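Long-range contacts in VP1 (Polyomavirus HPyV7, PDB 4PCH), which probably serves as the major capsid protein of the virion, its jelly-roll subunits joining as pentamers that build the shell and attach to host cells: residues B[113-119]-B[197-201]; B[145-149]-B[168-174]; B[21-27]-B[260-266]. All coordinates share one frame; numbering follows the deposited sequence. Where two conformers were deposited one is given.

Overall arrangement
The three contacts show how chemistry follows place in one jelly-roll subunit. Interaction 3 is the regular case: two neighbouring antiparallel strands, 21-27 and 260-266, joined by a full backbone ladder and only partly buried, with one face turned to a neighbouring subunit. Interactions 1 and 2 are mostly buried and irregular. Interaction 1 brings the start of strand 117-124 against 197-201 through proline packing and water bridges, whereas interaction 2 ties two loops by three direct hydrogen bonds and a CH-pi contact. Interactions 1 and 2 touch where Leu118 packs on Val171; interactions 1 and 3 reach the same sheet, and interaction 2 lies across the chain's centre from interaction 3.

Interaction 1 (B[113-119]-B[197-201]); sequences IEGTQLY and PPVVS
Gln117 leans against Pro198 in the jelly-roll subunit of the VP1 pentamer, and its side chain offers a worked example of an amide that bridges two segments without bonding directly between them. CB leaves the backbone toward 197-201. CG stands beside the backbone N, anti to the carbonyl carbon (chi1 -54°), and the extended chain carries CD to 3.8 Å from Pro198 CA. At the tip the amide divides its work. OE1 rests 3.4 Å from Pro198 CA and takes a hydrogen bond from Tyr119 OH at 2.8 Å, the hydroxyl tilted from the carbonyl plane; a water also donates to OE1 and accepts from Val199 N. NE2 gives a nearly straight bond to Gly115 O at 3.0 Å, within the amide plane, which fixes the flip of the group. A second water, held weakly by NE2, donates to Pro197 O, so the polar links between the two segments run through waters.

Pro198 makes most of the apolar contact. Its CD sits 3.2 Å from Ile113 O, its CG meets Ile113 CG2 at 4.0 Å, and its CB faces Tyr119 OH. Tyr119 reaches on to Val200, and Tyr119 CE1 lies 4.2 Å from Val200 CG2.

The carboxylate of Glu114 turns away to a salt bridge with Arg252. Strand 117-124 continues between strands 184-191 and 224-236, and Pro198 and Tyr119 both pack on Val233 of the latter. Residues 199-201 pair antiparallel with a strand of a second subunit, so this contact joins the subunit's own sheet to one that runs on across the pentamer interface.

Interaction 2 (B[145-149]-B[168-174]); sequences ALEGP and NFPVELW
Glu147 lays its aliphatic chain over the Phe169 ring in a CH-pi contact, at the meeting of two loops of the jelly-roll subunit that precede and follow strand 161-163 in the chain. Its CG stands 3.6 Å from the ring centroid, only 9° off the normal. The bend at chi2 carries the carboxylate out toward Phe169 CZ, its plane just 17° from that of the ring, and OE1 is directed to a salt bridge with Lys162. Phe169 in turn sets CD2 over a face of the Trp174 indole, offset toward the rim, while the CG of Trp174 lies at the edge of the phenyl ring. The glutamate chain, phenyl ring and indole thus pack in succession as a compact cluster.

Prolines complete the apolar side: Pro170 CG packs on Leu146 CB at 3.9 Å, and Pro149 CD meets Leu173 CD1 obliquely at the same distance.

Three hydrogen bonds tie the loops together. Asn168 ND2 reaches Ala145 O, 2.9 Å away, in the plane of its own amide, while the backbone O of the same asparagine accepts from Glu147 N. Both ends of residue 147 are therefore gripped, because its carbonyl is taken by the indole: Trp174 NE1 donates to Glu147 O at 2.9 Å, the oxygen near the ring plane but the nitrogen 43° above the carbonyl plane.

Interaction 3 (B[21-27]-B[260-266]); sequences YKVEAVL and RFFRVHC
Strands 21-27 and 260-266 form an antiparallel ladder within the viral jelly roll, bringing the N-terminal strand of the modelled chain against the last one. Eight backbone hydrogen bonds join the hydrogen-bonded pairs Tyr21-Cys266, Val23-Val264, Ala25-Phe262 and Leu27-Arg260. Between them, CA-H...O contacts such as Glu24 CA to Phe262 O at 3.2 Å add to the seam.

Side chains of these four pairs share one face, where Leu27 CD1 packs obliquely on Phe262 CD1 at 3.9 Å and Val23 CG1 approaches Val264 CB. This face turns inward: Val23 and Ala25 rest on Ile66 of strand 62-67, and Leu27 and Phe262 on Leu227.

Lys22, Glu24, Val26, Phe261, Arg263 and His265 occupy the other face. Glu24, extended beyond CG, brings its carboxylate to the edge of the Phe261 ring, with Glu24 OE1 3.7 Å from Phe261 CE1 and the two planes 78° apart. Val26 CG2 meets the same ring at its edge. Arg263 bends at chi3 (-55°), which sets its guanidinium with one face over Phe261 CZ. Arg263 NE donates to Glu24 OE2 at 3.2 Å in a salt bridge, meeting the oxygen on its anti side, tilted out of the carboxylate plane.

Beyond this shell, Pro178 of a neighbouring subunit packs on Phe261 and Arg263. Glu89 OE1 bonds both Arg263 NH2 and His265 NE2, consistent with fixing the two side chains.

Interaction 1 (B[113-119]-B[197-201])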
loop_
_atom_site.group_PDB
_atom_site.type_symbol
_atom_site.label_atom_id
_atom_site.label_comp_id
_atom_site.label_asym_id
_atom_site.label_seq_id
_atom_site.Cartn_x
_atom_site.Cartn_y
_atom_site.Cartn_z
ATOM N N ILE B 113 10.464 -16.872 0.463
ATOM C CA ILE B 113 10.932 -16.106 1.618
ATOM C C ILE B 113 9.748 -15.499 2.333
ATOM O O ILE B 113 8.851 -14.949 1.691
ATOM C CB ILE B 113 11.872 -14.965 1.197
ATOM C CG1 ILE B 113 13.060 -15.514 0.399
ATOM C CG2 ILE B 113 12.306 -14.156 2.406
ATOM C CD1 ILE B 113 13.961 -16.449 1.181
ATOM N N GLU B 114 9.733 -15.555 3.658
ATOM C CA GLU B 114 8.730 -14.827 4.426
ATOM C C GLU B 114 9.220 -14.571 5.833
ATOM O O GLU B 114 10.142 -15.212 6.296
ATOM C CB GLU B 114 7.367 -15.559 4.491
ATOM C CG GLU B 114 7.428 -16.976 5.070
ATOM C CD GLU B 114 8.070 -18.000 4.125
ATOM O OE1 GLU B 114 7.647 -18.060 2.958
ATOM O OE2 GLU B 114 8.986 -18.758 4.542
ATOM N N GLY B 115 8.553 -13.649 6.501
ATOM C CA GLY B 115 8.828 -13.368 7.906
ATOM C C GLY B 115 9.264 -11.946 8.163
ATOM O O GLY B 115 8.949 -11.034 7.411
ATOM N N THR B 116 9.930 -11.769 9.287
ATOM C CA THR B 116 10.273 -10.435 9.801
ATOM C C THR B 116 11.388 -9.834 8.946
ATOM O O THR B 116 12.292 -10.540 8.496
ATOM C CB THR B 116 10.610 -10.569 11.315
ATOM O OG1 THR B 116 9.386 -10.744 12.031
ATOM C CG2 THR B 116 11.326 -9.363 11.873
ATOM N N GLN B 117 11.325 -8.520 8.726
ATOM C CA GLN B 117 12.201 -7.847 7.778
ATOM C C GLN B 117 12.728 -6.533 8.366
ATOM O O GLN B 117 12.085 -5.912 9.213
ATOM C CB GLN B 117 11.444 -7.512 6.474
ATOM C CG GLN B 117 10.769 -8.710 5.822
ATOM C CD GLN B 117 9.582 -8.350 4.971
ATOM O OE1 GLN B 117 9.662 -7.486 4.087
ATOM N NE2 GLN B 117 8.463 -9.072 5.177
ATOM N N LEU B 118 13.878 -6.127 7.828
ATOM C CA LEU B 118 14.465 -4.812 8.083
ATOM C C LEU B 118 15.161 -4.349 6.824
ATOM O O LEU B 118 15.962 -5.098 6.263
ATOM C CB LEU B 118 15.463 -4.876 9.221
ATOM C CG LEU B 118 16.361 -3.641 9.448
ATOM C CD1 LEU B 118 15.508 -2.433 9.836
ATOM C CD2 LEU B 118 17.471 -3.898 10.455
ATOM N N TYR B 119 14.874 -3.114 6.414
ATOM C CA TYR B 119 15.574 -2.470 5.281
ATOM C C TYR B 119 16.099 -1.148 5.793
ATOM O O TYR B 119 15.325 -0.297 6.193
ATOM C CB TYR B 119 14.647 -2.291 4.107
ATOM C CG TYR B 119 13.945 -3.579 3.744
ATOM C CD1 TYR B 119 14.590 -4.546 2.997
ATOM C CD2 TYR B 119 12.657 -3.846 4.179
ATOM C CE1 TYR B 119 13.978 -5.755 2.692
ATOM C CE2 TYR B 119 12.022 -5.030 3.851
ATOM C CZ TYR B 119 12.696 -5.994 3.124
ATOM O OH TYR B 119 12.110 -7.194 2.812
ATOM N N PRO B 197 4.950 -11.863 3.696
ATOM C CA PRO B 197 5.708 -11.803 2.445
ATOM C C PRO B 197 6.501 -10.496 2.322
ATOM O O PRO B 197 5.995 -9.446 2.662
ATOM C CB PRO B 197 4.626 -11.895 1.362
ATOM C CG PRO B 197 3.403 -12.398 2.052
ATOM C CD PRO B 197 3.501 -11.868 3.462
ATOM N N PRO B 198 7.738 -10.568 1.823
ATOM C CA PRO B 198 8.510 -9.359 1.509
ATOM C C PRO B 198 8.204 -8.771 0.144
ATOM O O PRO B 198 7.866 -9.504 -0.784
ATOM C CB PRO B 198 9.944 -9.861 1.515
ATOM C CG PRO B 198 9.849 -11.306 1.086
ATOM C CD PRO B 198 8.488 -11.806 1.533
ATOM N N VAL B 199 8.354 -7.453 0.026
ATOM C CA VAL B 199 8.250 -6.748 -1.248
ATOM C C VAL B 199 9.499 -5.883 -1.341
ATOM O O VAL B 199 9.726 -5.048 -0.473
ATOM C CB VAL B 199 6.994 -5.874 -1.299
ATOM C CG1 VAL B 199 6.923 -5.110 -2.622
ATOM C CG2 VAL B 199 5.756 -6.732 -1.099
ATOM N N VAL B 200 10.304 -6.116 -2.378
ATOM C CA VAL B 200 11.595 -5.443 -2.574
ATOM C C VAL B 200 11.459 -4.789 -3.944
ATOM O O VAL B 200 11.019 -5.414 -4.892
ATOM C CB VAL B 200 12.767 -6.452 -2.583
ATOM C CG1 VAL B 200 14.050 -5.841 -3.153
ATOM C CG2 VAL B 200 13.031 -6.976 -1.173
ATOM N N SER B 201 11.850 -3.533 -4.047
ATOM C CA SER B 201 11.918 -2.898 -5.359
ATOM C C SER B 201 13.269 -2.253 -5.524
ATOM O O SER B 201 13.923 -1.923 -4.545
ATOM C CB SER B 201 10.833 -1.863 -5.536
ATOM O OG SER B 201 11.099 -0.702 -4.778
HETATM O O HOH W 1 8.096 -5.873 2.584
HETATM O O HOH W 2 6.071 -7.219 3.851
#

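Interaction 2 (B[145-149]-B[168-174])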
loop_
_atom_site.group_PDB
_atom_site.type_symbol
_atom_site.label_atom_id
_atom_site.label_comp_id
_atom_site.label_asym_id
_atom_site.label_seq_id
_atom_site.Cartn_x
_atom_site.Cartn_y
_atom_site.Cartn_z
ATOM N N ALA B 145 30.459 -12.907 21.351
ATOM C CA ALA B 145 31.113 -12.471 20.104
ATOM C C ALA B 145 30.421 -11.293 19.455
ATOM O O ALA B 145 30.999 -10.605 18.592
ATOM C CB ALA B 145 31.224 -13.638 19.133
ATOM N N LEU B 146 29.178 -11.040 19.874
ATOM C CA LEU B 146 28.391 -9.950 19.359
ATOM C C LEU B 146 28.396 -8.769 20.330
ATOM O O LEU B 146 28.588 -8.944 21.538
ATOM C CB LEU B 146 26.938 -10.433 19.141
ATOM C CG LEU B 146 26.824 -11.606 18.189
ATOM C CD1 LEU B 146 25.411 -12.153 18.170
ATOM C CD2 LEU B 146 27.297 -11.250 16.789
ATOM N N GLU B 147 28.167 -7.570 19.804
ATOM C CA GLU B 147 28.097 -6.357 20.641
ATOM C C GLU B 147 26.817 -6.370 21.488
ATOM O O GLU B 147 25.680 -6.217 20.956
ATOM C CB GLU B 147 28.128 -5.075 19.787
ATOM C CG GLU B 147 29.528 -4.661 19.318
ATOM C CD GLU B 147 30.434 -4.059 20.406
ATOM O OE1 GLU B 147 30.020 -3.879 21.561
ATOM O OE2 GLU B 147 31.607 -3.744 20.128
ATOM N N GLY B 148 27.005 -6.549 22.795
ATOM C CA GLY B 148 25.883 -6.639 23.727
ATOM C C GLY B 148 25.303 -5.241 23.947
ATOM O O GLY B 148 26.064 -4.307 24.208
ATOM N N PRO B 149 23.973 -5.118 23.912
ATOM C CA PRO B 149 23.304 -3.830 24.024
ATOM C C PRO B 149 23.096 -3.315 25.430
ATOM O O PRO B 149 22.519 -2.235 25.577
ATOM C CB PRO B 149 21.927 -4.127 23.439
ATOM C CG PRO B 149 21.654 -5.503 23.912
ATOM C CD PRO B 149 22.982 -6.196 23.717
ATOM N N ASN B 168 30.127 -6.475 14.034
ATOM C CA ASN B 168 29.380 -7.372 14.926
ATOM C C ASN B 168 28.278 -6.736 15.791
ATOM O O ASN B 168 28.085 -7.124 16.934
ATOM C CB ASN B 168 30.361 -8.132 15.788
ATOM C CG ASN B 168 31.113 -7.238 16.773
ATOM O OD1 ASN B 168 31.301 -6.029 16.543
ATOM N ND2 ASN B 168 31.548 -7.832 17.866
ATOM N N PHE B 169 27.573 -5.786 15.226
ATOM C CA PHE B 169 26.418 -5.147 15.847
ATOM C C PHE B 169 25.130 -5.746 15.293
ATOM O O PHE B 169 24.712 -5.428 14.193
ATOM C CB PHE B 169 26.421 -3.642 15.543
ATOM C CG PHE B 169 27.384 -2.843 16.375
ATOM C CD1 PHE B 169 28.687 -2.667 15.980
ATOM C CD2 PHE B 169 26.958 -2.206 17.537
ATOM C CE1 PHE B 169 29.562 -1.920 16.746
ATOM C CE2 PHE B 169 27.831 -1.438 18.299
ATOM C CZ PHE B 169 29.139 -1.294 17.908
ATOM N N PRO B 170 24.454 -6.589 16.085
ATOM C CA PRO B 170 23.215 -7.162 15.550
ATOM C C PRO B 170 22.096 -6.147 15.379
ATOM O O PRO B 170 21.847 -5.353 16.278
ATOM C CB PRO B 170 22.821 -8.192 16.629
ATOM C CG PRO B 170 24.085 -8.490 17.336
ATOM C CD PRO B 170 24.788 -7.154 17.386
ATOM N N VAL B 171 21.368 -6.253 14.271
ATOM C CA VAL B 171 20.297 -5.330 13.951
ATOM C C VAL B 171 19.104 -5.530 14.891
ATOM O O VAL B 171 18.310 -4.636 15.090
ATOM C CB VAL B 171 19.869 -5.466 12.472
ATOM C CG1 VAL B 171 21.054 -5.235 11.547
ATOM C CG2 VAL B 171 19.216 -6.814 12.193
ATOM N N GLU B 172 19.008 -6.721 15.489
ATOM C CA GLU B 172 17.983 -6.995 16.484
ATOM C C GLU B 172 18.180 -6.239 17.810
ATOM O O GLU B 172 17.243 -6.175 18.606
ATOM C CB GLU B 172 17.927 -8.479 16.782
ATOM C CG GLU B 172 17.386 -9.294 15.644
ATOM C CD GLU B 172 17.754 -10.756 15.775
ATOM O OE1 GLU B 172 17.301 -11.388 16.739
ATOM O OE2 GLU B 172 18.472 -11.246 14.901
ATOM N N LEU B 173 19.380 -5.678 18.050
ATOM C CA LEU B 173 19.733 -5.125 19.362
ATOM C C LEU B 173 20.178 -3.648 19.362
ATOM O O LEU B 173 20.410 -3.062 20.428
ATOM C CB LEU B 173 20.864 -5.973 19.955
ATOM C CG LEU B 173 20.639 -7.481 20.049
ATOM C CD1 LEU B 173 21.934 -8.205 20.501
ATOM C CD2 LEU B 173 19.485 -7.763 21.017
ATOM N N TRP B 174 20.305 -3.046 18.180
ATOM C CA TRP B 174 20.908 -1.706 18.047
ATOM C C TRP B 174 20.068 -0.889 17.077
ATOM O O TRP B 174 19.891 -1.347 15.933
ATOM C CB TRP B 174 22.338 -1.817 17.535
ATOM C CG TRP B 174 23.286 -2.465 18.508
ATOM C CD1 TRP B 174 23.689 -3.770 18.537
ATOM C CD2 TRP B 174 23.923 -1.829 19.611
ATOM N NE1 TRP B 174 24.539 -3.978 19.586
ATOM C CE2 TRP B 174 24.707 -2.792 20.261
ATOM C CE3 TRP B 174 23.910 -0.513 20.112
ATOM C CZ2 TRP B 174 25.470 -2.493 21.382
ATOM C CZ3 TRP B 174 24.669 -0.224 21.235
ATOM C CH2 TRP B 174 25.424 -1.208 21.864
#

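Interaction 3 (B[21-27]-B[260-266])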
loop_
_atom_site.group_PDB
_atom_site.type_symbol
_atom_site.label_atom_id
_atom_site.label_comp_id
_atom_site.label_asym_id
_atom_site.label_seq_id
_atom_site.Cartn_x
_atom_site.Cartn_y
_atom_site.Cartn_z
ATOM N N TYR B 21 32.626 15.069 -7.101
ATOM C CA TYR B 21 33.148 13.709 -7.101
ATOM C C TYR B 21 32.009 12.789 -6.738
ATOM O O TYR B 21 31.181 13.129 -5.908
ATOM C CB TYR B 21 34.279 13.541 -6.085
ATOM C CG TYR B 21 34.848 12.136 -5.935
ATOM C CD1 TYR B 21 35.704 11.606 -6.867
ATOM C CD2 TYR B 21 34.516 11.345 -4.836
ATOM C CE1 TYR B 21 36.224 10.327 -6.717
ATOM C CE2 TYR B 21 35.043 10.088 -4.670
ATOM C CZ TYR B 21 35.884 9.573 -5.621
ATOM O OH TYR B 21 36.388 8.297 -5.454
ATOM N N LYS B 22 31.977 11.631 -7.365
ATOM C CA LYS B 22 31.004 10.639 -6.991
ATOM C C LYS B 22 31.726 9.335 -6.755
ATOM O O LYS B 22 32.748 9.041 -7.396
ATOM C CB LYS B 22 29.890 10.513 -8.044
ATOM C CG LYS B 22 30.336 10.408 -9.473
ATOM C CD LYS B 22 29.141 10.501 -10.414
ATOM C CE LYS B 22 29.596 10.535 -11.859
ATOM N NZ LYS B 22 28.480 10.860 -12.794
ATOM N N VAL B 23 31.210 8.555 -5.832
ATOM C CA VAL B 23 31.808 7.262 -5.581
ATOM C C VAL B 23 30.728 6.216 -5.394
ATOM O O VAL B 23 29.629 6.540 -4.965
ATOM C CB VAL B 23 32.741 7.326 -4.377
ATOM C CG1 VAL B 23 31.984 7.701 -3.113
ATOM C CG2 VAL B 23 33.514 6.019 -4.222
ATOM N N GLU B 24 31.073 4.975 -5.731
ATOM C CA GLU B 24 30.128 3.834 -5.664
ATOM C C GLU B 24 30.682 2.792 -4.701
ATOM O O GLU B 24 31.901 2.649 -4.573
ATOM C CB GLU B 24 29.951 3.188 -7.039
ATOM C CG GLU B 24 29.181 4.060 -8.040
ATOM C CD GLU B 24 28.899 3.414 -9.400
ATOM O OE1 GLU B 24 29.238 2.224 -9.650
ATOM O OE2 GLU B 24 28.315 4.132 -10.253
ATOM N N ALA B 25 29.793 2.035 -4.082
ATOM C CA ALA B 25 30.183 0.906 -3.272
ATOM C C ALA B 25 29.023 -0.062 -3.197
ATOM O O ALA B 25 27.860 0.341 -3.316
ATOM C CB ALA B 25 30.573 1.342 -1.875
ATOM N N VAL B 26 29.353 -1.342 -3.018
ATOM C CA VAL B 26 28.337 -2.323 -2.673
ATOM C C VAL B 26 28.684 -2.936 -1.316
ATOM O O VAL B 26 29.739 -3.554 -1.180
ATOM C CB VAL B 26 28.222 -3.432 -3.706
ATOM C CG1 VAL B 26 27.148 -4.424 -3.276
ATOM C CG2 VAL B 26 27.931 -2.848 -5.079
ATOM N N LEU B 27 27.819 -2.703 -0.342
ATOM C CA LEU B 27 27.965 -3.220 1.016
ATOM C C LEU B 27 27.369 -4.607 0.983
ATOM O O LEU B 27 26.244 -4.805 0.520
ATOM C CB LEU B 27 27.270 -2.390 2.077
ATOM C CG LEU B 27 28.038 -1.182 2.640
ATOM C CD1 LEU B 27 28.380 -0.234 1.495
ATOM C CD2 LEU B 27 27.309 -0.465 3.757
ATOM N N ARG B 260 23.942 -4.128 -0.940
ATOM C CA ARG B 260 23.270 -2.823 -1.050
ATOM C C ARG B 260 24.211 -1.852 -1.737
ATOM O O ARG B 260 25.291 -1.555 -1.219
ATOM C CB ARG B 260 22.758 -2.222 0.271
ATOM C CG ARG B 260 22.137 -0.845 0.051
ATOM C CD ARG B 260 21.412 -0.292 1.268
ATOM N NE ARG B 260 20.103 -0.940 1.457
ATOM C CZ ARG B 260 18.980 -0.561 0.847
ATOM N NH1 ARG B 260 18.971 0.448 -0.019
ATOM N NH2 ARG B 260 17.835 -1.205 1.069
ATOM N N PHE B 261 23.778 -1.402 -2.915
ATOM C CA PHE B 261 24.500 -0.421 -3.741
ATOM C C PHE B 261 24.306 0.982 -3.192
ATOM O O PHE B 261 23.212 1.342 -2.826
ATOM C CB PHE B 261 24.006 -0.494 -5.198
ATOM C CG PHE B 261 24.595 0.552 -6.109
ATOM C CD1 PHE B 261 25.878 0.411 -6.596
ATOM C CD2 PHE B 261 23.864 1.695 -6.458
ATOM C CE1 PHE B 261 26.440 1.352 -7.435
ATOM C CE2 PHE B 261 24.424 2.637 -7.297
ATOM C CZ PHE B 261 25.703 2.478 -7.778
ATOM N N PHE B 262 25.369 1.799 -3.235
ATOM C CA PHE B 262 25.276 3.232 -2.967
ATOM C C PHE B 262 26.077 3.964 -4.030
ATOM O O PHE B 262 27.164 3.511 -4.400
ATOM C CB PHE B 262 25.920 3.618 -1.640
ATOM C CG PHE B 262 25.205 3.126 -0.408
ATOM C CD1 PHE B 262 25.407 1.840 0.064
ATOM C CD2 PHE B 262 24.342 3.976 0.301
ATOM C CE1 PHE B 262 24.793 1.410 1.237
ATOM C CE2 PHE B 262 23.723 3.550 1.472
ATOM C CZ PHE B 262 23.969 2.255 1.942
ATOM N N ARG B 263 25.545 5.083 -4.526
ATOM C CA ARG B 263 26.328 6.063 -5.278
ATOM C C ARG B 263 26.176 7.394 -4.534
ATOM O O ARG B 263 25.068 7.892 -4.355
ATOM C CB ARG B 263 25.817 6.221 -6.723
ATOM C CG ARG B 263 26.651 7.200 -7.549
ATOM C CD ARG B 263 26.130 7.404 -8.961
ATOM N NE ARG B 263 25.963 6.176 -9.739
ATOM C CZ ARG B 263 24.819 5.514 -9.927
ATOM N NH1 ARG B 263 24.827 4.416 -10.671
ATOM N NH2 ARG B 263 23.666 5.894 -9.345
ATOM N N VAL B 264 27.286 7.971 -4.106
ATOM C CA VAL B 264 27.231 9.180 -3.279
ATOM C C VAL B 264 27.800 10.320 -4.109
ATOM O O VAL B 264 28.932 10.210 -4.626
ATOM C CB VAL B 264 28.057 9.005 -1.976
ATOM C CG1 VAL B 264 28.027 10.272 -1.139
ATOM C CG2 VAL B 264 27.522 7.846 -1.133
ATOM N N HIS B 265 27.040 11.411 -4.231
ATOM C CA HIS B 265 27.476 12.571 -4.987
ATOM C C HIS B 265 27.962 13.660 -4.073
ATOM O O HIS B 265 27.260 14.050 -3.145
ATOM C CB HIS B 265 26.322 13.097 -5.813
ATOM C CG HIS B 265 25.735 12.071 -6.719
ATOM N ND1 HIS B 265 26.032 12.016 -8.066
ATOM C CD2 HIS B 265 24.869 11.060 -6.483
ATOM C CE1 HIS B 265 25.371 11.013 -8.615
ATOM N NE2 HIS B 265 24.673 10.412 -7.672
ATOM N N CYS B 266 29.161 14.153 -4.352
ATOM C CA CYS B 266 29.848 15.140 -3.493
ATOM C C CYS B 266 30.218 16.397 -4.270
ATOM O O CYS B 266 30.495 16.348 -5.468
ATOM C CB CYS B 266 31.126 14.559 -2.916
ATOM S SG CYS B 266 30.868 13.085 -1.912
#